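Local coordinates for Low molecular weight phosphotyrosine protein phosphatase (Vibrio cholerae, PDB 6U1P), which probably removes phosphate from tyrosine residues of proteins as a low molecular weight protein tyrosine phosphatase, at residues 73-76 against 77-81; 100-103 against 104-107. All coordinates share one frame; numbering follows the deposited sequence.

Contact 1 (73-76 against 77-81); sequences QQVT and QQDFI. With GOL (glycerol), chain D.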
ATOM      1  N   GLN B  73      -0.975   6.848  18.551  1.00 45.98           N
ATOM      2  CA  GLN B  73      -0.335   7.723  19.527  1.00 56.20           C
ATOM      3  C   GLN B  73       1.181   7.599  19.446  1.00 54.65           C
ATOM      4  O   GLN B  73       1.720   6.539  19.109  1.00 56.10           O
ATOM      5  CB  GLN B  73      -0.808   7.417  20.954  1.00 53.20           C
ATOM      6  CG  GLN B  73      -0.721   5.956  21.294  1.00 53.47           C
ATOM      7  CD  GLN B  73      -0.895   5.682  22.781  1.00 65.01           C
ATOM      8  OE1 GLN B  73      -1.513   6.472  23.508  1.00 71.02           O
ATOM      9  NE2 GLN B  73      -0.337   4.559  23.245  1.00 60.37           N
ATOM     10  N   GLN B  74       1.863   8.685  19.783  1.00 56.51           N
ATOM     11  CA  GLN B  74       3.313   8.664  19.858  1.00 57.19           C
ATOM     12  C   GLN B  74       3.764   8.274  21.266  1.00 60.95           C
ATOM     13  O   GLN B  74       3.074   8.526  22.258  1.00 60.46           O
ATOM     14  CB  GLN B  74       3.908  10.013  19.468  1.00 56.35           C
ATOM     15  CG  GLN B  74       5.437   9.999  19.398  1.00 63.23           C
ATOM     16  CD  GLN B  74       6.035  11.355  19.034  1.00 71.20           C
ATOM     17  OE1 GLN B  74       5.547  12.393  19.468  1.00 71.09           O
ATOM     18  NE2 GLN B  74       7.103  11.343  18.240  1.00 74.53           N
ATOM     19  N   VAL B  75       4.926   7.621  21.336  1.00 66.35           N
ATOM     20  CA  VAL B  75       5.498   7.258  22.625  1.00 64.60           C
ATOM     21  C   VAL B  75       5.791   8.519  23.441  1.00 66.13           C
ATOM     22  O   VAL B  75       6.097   9.591  22.896  1.00 65.93           O
ATOM     23  CB  VAL B  75       6.772   6.416  22.437  1.00 64.71           C
ATOM     24  CG1 VAL B  75       7.877   7.236  21.793  1.00 64.42           C
ATOM     25  CG2 VAL B  75       7.243   5.859  23.769  1.00 68.36           C
ATOM     26  N   THR B  76       5.642   8.396  24.761  1.00 60.89           N
ATOM     27  CA  THR B  76       5.870   9.460  25.726  1.00 68.68           C
ATOM     28  C   THR B  76       6.907   9.020  26.758  1.00 73.99           C
ATOM     29  O   THR B  76       7.340   7.862  26.792  1.00 74.74           O
ATOM     30  CB  THR B  76       4.574   9.839  26.440  1.00 71.69           C
ATOM     31  OG1 THR B  76       4.254   8.816  27.389  1.00 74.67           O
ATOM     32  CG2 THR B  76       3.435   9.967  25.439  1.00 72.07           C
ATOM     33  N   GLN B  77       7.306   9.965  27.619  1.00 76.97           N
ATOM     34  CA  GLN B  77       8.259   9.630  28.674  1.00 78.80           C
ATOM     35  C   GLN B  77       7.627   8.726  29.727  1.00 79.88           C
ATOM     36  O   GLN B  77       8.269   7.782  30.209  1.00 75.49           O
ATOM     37  CB  GLN B  77       8.806  10.909  29.306  1.00 84.85           C
ATOM     38  CG  GLN B  77       9.968  11.520  28.542  1.00 85.44           C
ATOM     39  CD  GLN B  77      11.118  10.541  28.385  1.00 88.04           C
ATOM     40  OE1 GLN B  77      11.487   9.843  29.334  1.00 89.72           O
ATOM     41  NE2 GLN B  77      11.683  10.475  27.182  1.00 86.43           N
ATOM     42  N   GLN B  78       6.353   8.969  30.058  1.00 82.17           N
ATOM     43  CA  GLN B  78       5.644   8.124  31.016  1.00 85.73           C
ATOM     44  C   GLN B  78       5.555   6.675  30.553  1.00 81.76           C
ATOM     45  O   GLN B  78       5.442   5.765  31.384  1.00 81.62           O
ATOM     46  CB  GLN B  78       4.245   8.679  31.273  1.00 89.48           C
ATOM     47  CG  GLN B  78       3.647   8.235  32.599  1.00 95.79           C
ATOM     48  CD  GLN B  78       4.403   8.785  33.793  1.00102.23           C
ATOM     49  OE1 GLN B  78       5.243   9.669  33.657  1.00106.74           O
ATOM     50  NE2 GLN B  78       4.107   8.258  34.973  1.00105.25           N
ATOM     51  N   ASP B  79       5.587   6.441  29.238  1.00 78.11           N
ATOM     52  CA  ASP B  79       5.539   5.076  28.724  1.00 69.54           C
ATOM     53  C   ASP B  79       6.727   4.253  29.222  1.00 71.91           C
ATOM     54  O   ASP B  79       6.579   3.060  29.522  1.00 70.66           O
ATOM     55  CB  ASP B  79       5.493   5.088  27.193  1.00 66.43           C
ATOM     56  CG  ASP B  79       4.132   5.526  26.640  1.00 67.94           C
ATOM     57  OD1 ASP B  79       3.087   5.213  27.251  1.00 67.63           O
ATOM     58  OD2 ASP B  79       4.111   6.192  25.587  1.00 69.72           O
ATOM     59  N   PHE B  80       7.917   4.865  29.301  1.00 63.43           N
ATOM     60  CA  PHE B  80       9.095   4.141  29.785  1.00 78.27           C
ATOM     61  C   PHE B  80       8.987   3.782  31.265  1.00 76.85           C
ATOM     62  O   PHE B  80       9.597   2.802  31.709  1.00 74.27           O
ATOM     63  CB  PHE B  80      10.360   4.967  29.555  1.00 78.95           C
ATOM     64  CG  PHE B  80      10.611   5.298  28.110  1.00 75.15           C
ATOM     65  CD1 PHE B  80      10.828   4.288  27.184  1.00 69.38           C
ATOM     66  CD2 PHE B  80      10.641   6.617  27.680  1.00 74.54           C
ATOM     67  CE1 PHE B  80      11.061   4.588  25.851  1.00 65.39           C
ATOM     68  CE2 PHE B  80      10.869   6.926  26.355  1.00 72.12           C
ATOM     69  CZ  PHE B  80      11.075   5.909  25.434  1.00 70.22           C
ATOM     70  N   ILE B  81       8.221   4.547  32.035  1.00 76.45           N
ATOM     71  CA  ILE B  81       8.029   4.242  33.446  1.00 86.19           C
ATOM     72  C   ILE B  81       6.843   3.313  33.651  1.00 91.27           C
ATOM     73  O   ILE B  81       6.944   2.308  34.362  1.00 94.07           O
ATOM     74  CB  ILE B  81       7.843   5.549  34.245  1.00 90.10           C
ATOM     75  CG1 ILE B  81       8.971   6.543  33.943  1.00 88.64           C
ATOM     76  CG2 ILE B  81       7.737   5.249  35.730  1.00 93.54           C
ATOM     77  CD1 ILE B  81       8.588   7.985  34.172  1.00 89.35           C
TER
HETATM   78  C1  GOL D 202      -1.532   7.177  26.861  1.00 81.78           C
HETATM   79  O1  GOL D 202      -1.293   6.206  27.850  1.00 82.57           O
HETATM   80  C2  GOL D 202      -0.152   7.650  26.338  1.00 83.09           C
HETATM   81  O2  GOL D 202       0.586   6.620  25.772  1.00 84.34           O
HETATM   82  C3  GOL D 202      -0.467   8.756  25.305  1.00 80.80           C
HETATM   83  O3  GOL D 202       0.107   8.324  24.118  1.00 76.22           O
HETATM   84  O   HOH W   1       5.463  11.300  29.313  1.00 63.09           O
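Thr76 and Asp79 form a capping box at the N-terminal end of the short helix 77-82, where the loop that follows helix 54-62 turns into it. Thr76 is the N-cap. Its OG1 accepts from Asp79 N at 3.3 Å, a bond bent to 142°, and its carbonyl O takes a weak second share of the same N-H. In return, Asp79 OD2 accepts from Thr76 N at 2.8 Å; the donor comes to the anti side of the carboxylate, 33° out of its plane. With CG anti to its own carbonyl carbon (chi1 -74°), Asp79 carries its carboxylate back to the residue before the helix, and the Thr76 side chain crosses it at about a right angle. A water accepts from Gln78 N at 2.6 Å, so another N-H of the first turn is also satisfied. Beside the box, Val75 CG2 lies 3.6 Å from Asp79 OD2 and 4.2 Å from Phe80 CZ, flanking one carboxylate oxygen and reaching the buried ring. A glycerol, probably from the crystallisation liquor, donates from O3 to Gln73 OE1 at 2.5 Å, and its O2 is 3.2 Å from Asp79 OD1, an oxygen that also has a weak hydrogen bond with His83. Val75 and Phe80 pack on Leu97 of helix 91-100, while backbone bonds of Gln73 and Val75 to Gly43 tie the loop to the end of strand 37-43.

Contact 2 (100-103 against 104-107); sequences ICPA and EHKN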
ATOM      1  N   ILE B 100      16.085   7.969  23.608  1.00 88.16           N
ATOM      2  CA  ILE B 100      15.293   8.828  24.475  1.00 86.88           C
ATOM      3  C   ILE B 100      14.849   8.116  25.745  1.00 84.93           C
ATOM      4  O   ILE B 100      14.044   8.659  26.503  1.00 82.17           O
ATOM      5  CB  ILE B 100      14.076   9.399  23.722  1.00 86.15           C
ATOM      6  CG1 ILE B 100      13.197   8.255  23.207  1.00 79.46           C
ATOM      7  CG2 ILE B 100      14.531  10.314  22.589  1.00 88.00           C
ATOM      8  CD1 ILE B 100      11.854   8.710  22.660  1.00 74.76           C
ATOM      9  N   CYS B 101      15.332   6.895  25.984  1.00 86.03           N
ATOM     10  CA  CYS B 101      14.932   6.146  27.170  1.00 84.96           C
ATOM     11  C   CYS B 101      15.874   6.423  28.332  1.00 85.24           C
ATOM     12  O   CYS B 101      17.077   6.157  28.217  1.00 87.65           O
ATOM     13  CB  CYS B 101      14.903   4.661  26.884  1.00 84.25           C
ATOM     14  SG  CYS B 101      14.308   3.702  28.274  1.00 86.24           S
ATOM     15  N   PRO B 102      15.377   6.919  29.461  1.00 90.87           N
ATOM     16  CA  PRO B 102      16.241   7.093  30.627  1.00 95.94           C
ATOM     17  C   PRO B 102      16.798   5.756  31.098  1.00 97.29           C
ATOM     18  O   PRO B 102      16.138   4.720  31.003  1.00 93.24           O
ATOM     19  CB  PRO B 102      15.308   7.728  31.667  1.00 96.29           C
ATOM     20  CG  PRO B 102      13.950   7.442  31.209  1.00 90.61           C
ATOM     21  CD  PRO B 102      14.020   7.425  29.711  1.00 89.72           C
ATOM     22  N   ALA B 103      18.032   5.806  31.622  1.00 99.58           N
ATOM     23  CA  ALA B 103      18.835   4.608  31.874  1.00101.26           C
ATOM     24  C   ALA B 103      18.172   3.638  32.841  1.00102.76           C
ATOM     25  O   ALA B 103      18.404   2.429  32.758  1.00106.04           O
ATOM     26  CB  ALA B 103      20.203   5.011  32.403  1.00101.49           C
ATOM     27  N   GLU B 104      17.315   4.143  33.724  1.00102.36           N
ATOM     28  CA  GLU B 104      16.578   3.322  34.675  1.00102.52           C
ATOM     29  C   GLU B 104      15.662   2.296  34.000  1.00100.72           C
ATOM     30  O   GLU B 104      15.295   1.299  34.625  1.00101.21           O
ATOM     31  CB  GLU B 104      15.751   4.249  35.585  1.00107.12           C
ATOM     32  CG  GLU B 104      16.470   5.537  36.057  1.00123.18           C
ATOM     33  CD  GLU B 104      16.536   6.641  35.018  1.00129.12           C
ATOM     34  OE1 GLU B 104      16.749   6.324  33.846  1.00130.60           O
ATOM     35  OE2 GLU B 104      16.440   7.840  35.359  1.00132.63           O
ATOM     36  N   HIS B 105      15.265   2.519  32.748  1.00 98.83           N
ATOM     37  CA  HIS B 105      14.291   1.667  32.064  1.00 96.88           C
ATOM     38  C   HIS B 105      14.807   1.050  30.763  1.00 93.94           C
ATOM     39  O   HIS B 105      14.048   0.352  30.077  1.00 87.37           O
ATOM     40  CB  HIS B 105      13.020   2.482  31.793  1.00 96.18           C
ATOM     41  CG  HIS B 105      12.438   3.091  33.032  1.00 95.60           C
ATOM     42  ND1 HIS B 105      12.375   2.421  34.236  1.00 96.13           N
ATOM     43  CD2 HIS B 105      11.888   4.307  33.253  1.00 94.96           C
ATOM     44  CE1 HIS B 105      11.809   3.197  35.144  1.00 96.35           C
ATOM     45  NE2 HIS B 105      11.504   4.347  34.573  1.00 95.72           N
ATOM     46  N   LYS B 106      16.070   1.282  30.402  1.00 96.14           N
ATOM     47  CA  LYS B 106      16.548   0.839  29.099  1.00 95.21           C
ATOM     48  C   LYS B 106      16.621  -0.675  28.988  1.00 95.05           C
ATOM     49  O   LYS B 106      16.611  -1.198  27.871  1.00 94.15           O
ATOM     50  CB  LYS B 106      17.902   1.476  28.797  1.00 98.22           C
ATOM     51  CG  LYS B 106      17.810   2.986  28.640  1.00 98.92           C
ATOM     52  CD  LYS B 106      19.169   3.623  28.463  1.00103.46           C
ATOM     53  CE  LYS B 106      19.722   3.361  27.085  1.00104.00           C
ATOM     54  NZ  LYS B 106      20.835   4.296  26.806  1.00106.07           N
ATOM     55  N   ASN B 107      16.650  -1.390  30.114  1.00 93.56           N
ATOM     56  CA  ASN B 107      16.606  -2.847  30.073  1.00 92.36           C
ATOM     57  C   ASN B 107      15.243  -3.364  29.641  1.00 88.66           C
ATOM     58  O   ASN B 107      15.130  -4.550  29.317  1.00 83.08           O
ATOM     59  CB  ASN B 107      16.945  -3.443  31.442  1.00 99.01           C
ATOM     60  CG  ASN B 107      15.746  -3.438  32.388  1.00102.17           C
ATOM     61  OD1 ASN B 107      15.277  -2.378  32.825  1.00100.40           O
ATOM     62  ND2 ASN B 107      15.228  -4.627  32.686  1.00103.67           N
TER
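A tight turn at Pro102-His105, in the loop between helix 91-100 and strand 109-111, is closed by a backbone hydrogen bond from His105 N to Pro102 O, 2.9 Å long and nearly straight at 168°. The backbone angles of Ala103 and Glu104, the two central residues, are close to those of a type I turn. Just before the turn, Cys101 SG lies against the start of the Lys106 side chain, 3.6 Å from its CG, and against His105 CB at 3.9 Å. The sulfur stands anti to the backbone N of Cys101 (chi1 -176°), which carries it to the returning chain. From the same methylene the Lys106 chain runs on past the carbonyl: CD is 3.3 Å from Cys101 O and 3.6 Å from Ala103 CA. The side chain of Lys106 thus meets this segment through its methylenes. Glu104 CB sits over the centre of one face of the His105 imidazole, 4.0 Å above its plane. The turn leans on helix 77-82, with Cys101 against Phe80, Pro102 against Gln77 and His105 against Ile81, just before the chain enters strand 109-111.

Contact 1 comes first along the chain, and strand 85-88 and helix 91-100 separate it from contact 2; their centres are 12 Å apart on the same side of the chain's centre. They touch directly: Gln77 NE2 probably donates to Ile100 O at 3.1 Å, joining the first turn of helix 77-82 to the end of helix 91-100, and Ile81 CG1 packs 3.4 Å from His105 NE2. Helix 77-82 leads into strand 85-88 and the turn of contact 2 into strand 109-111, neighbours in the four-stranded parallel sheet. Val75 is about 10 Å from Cys12, the predicted nucleophile, measured between side chains, whereas contact 2 lies away from the predicted catalytic residues.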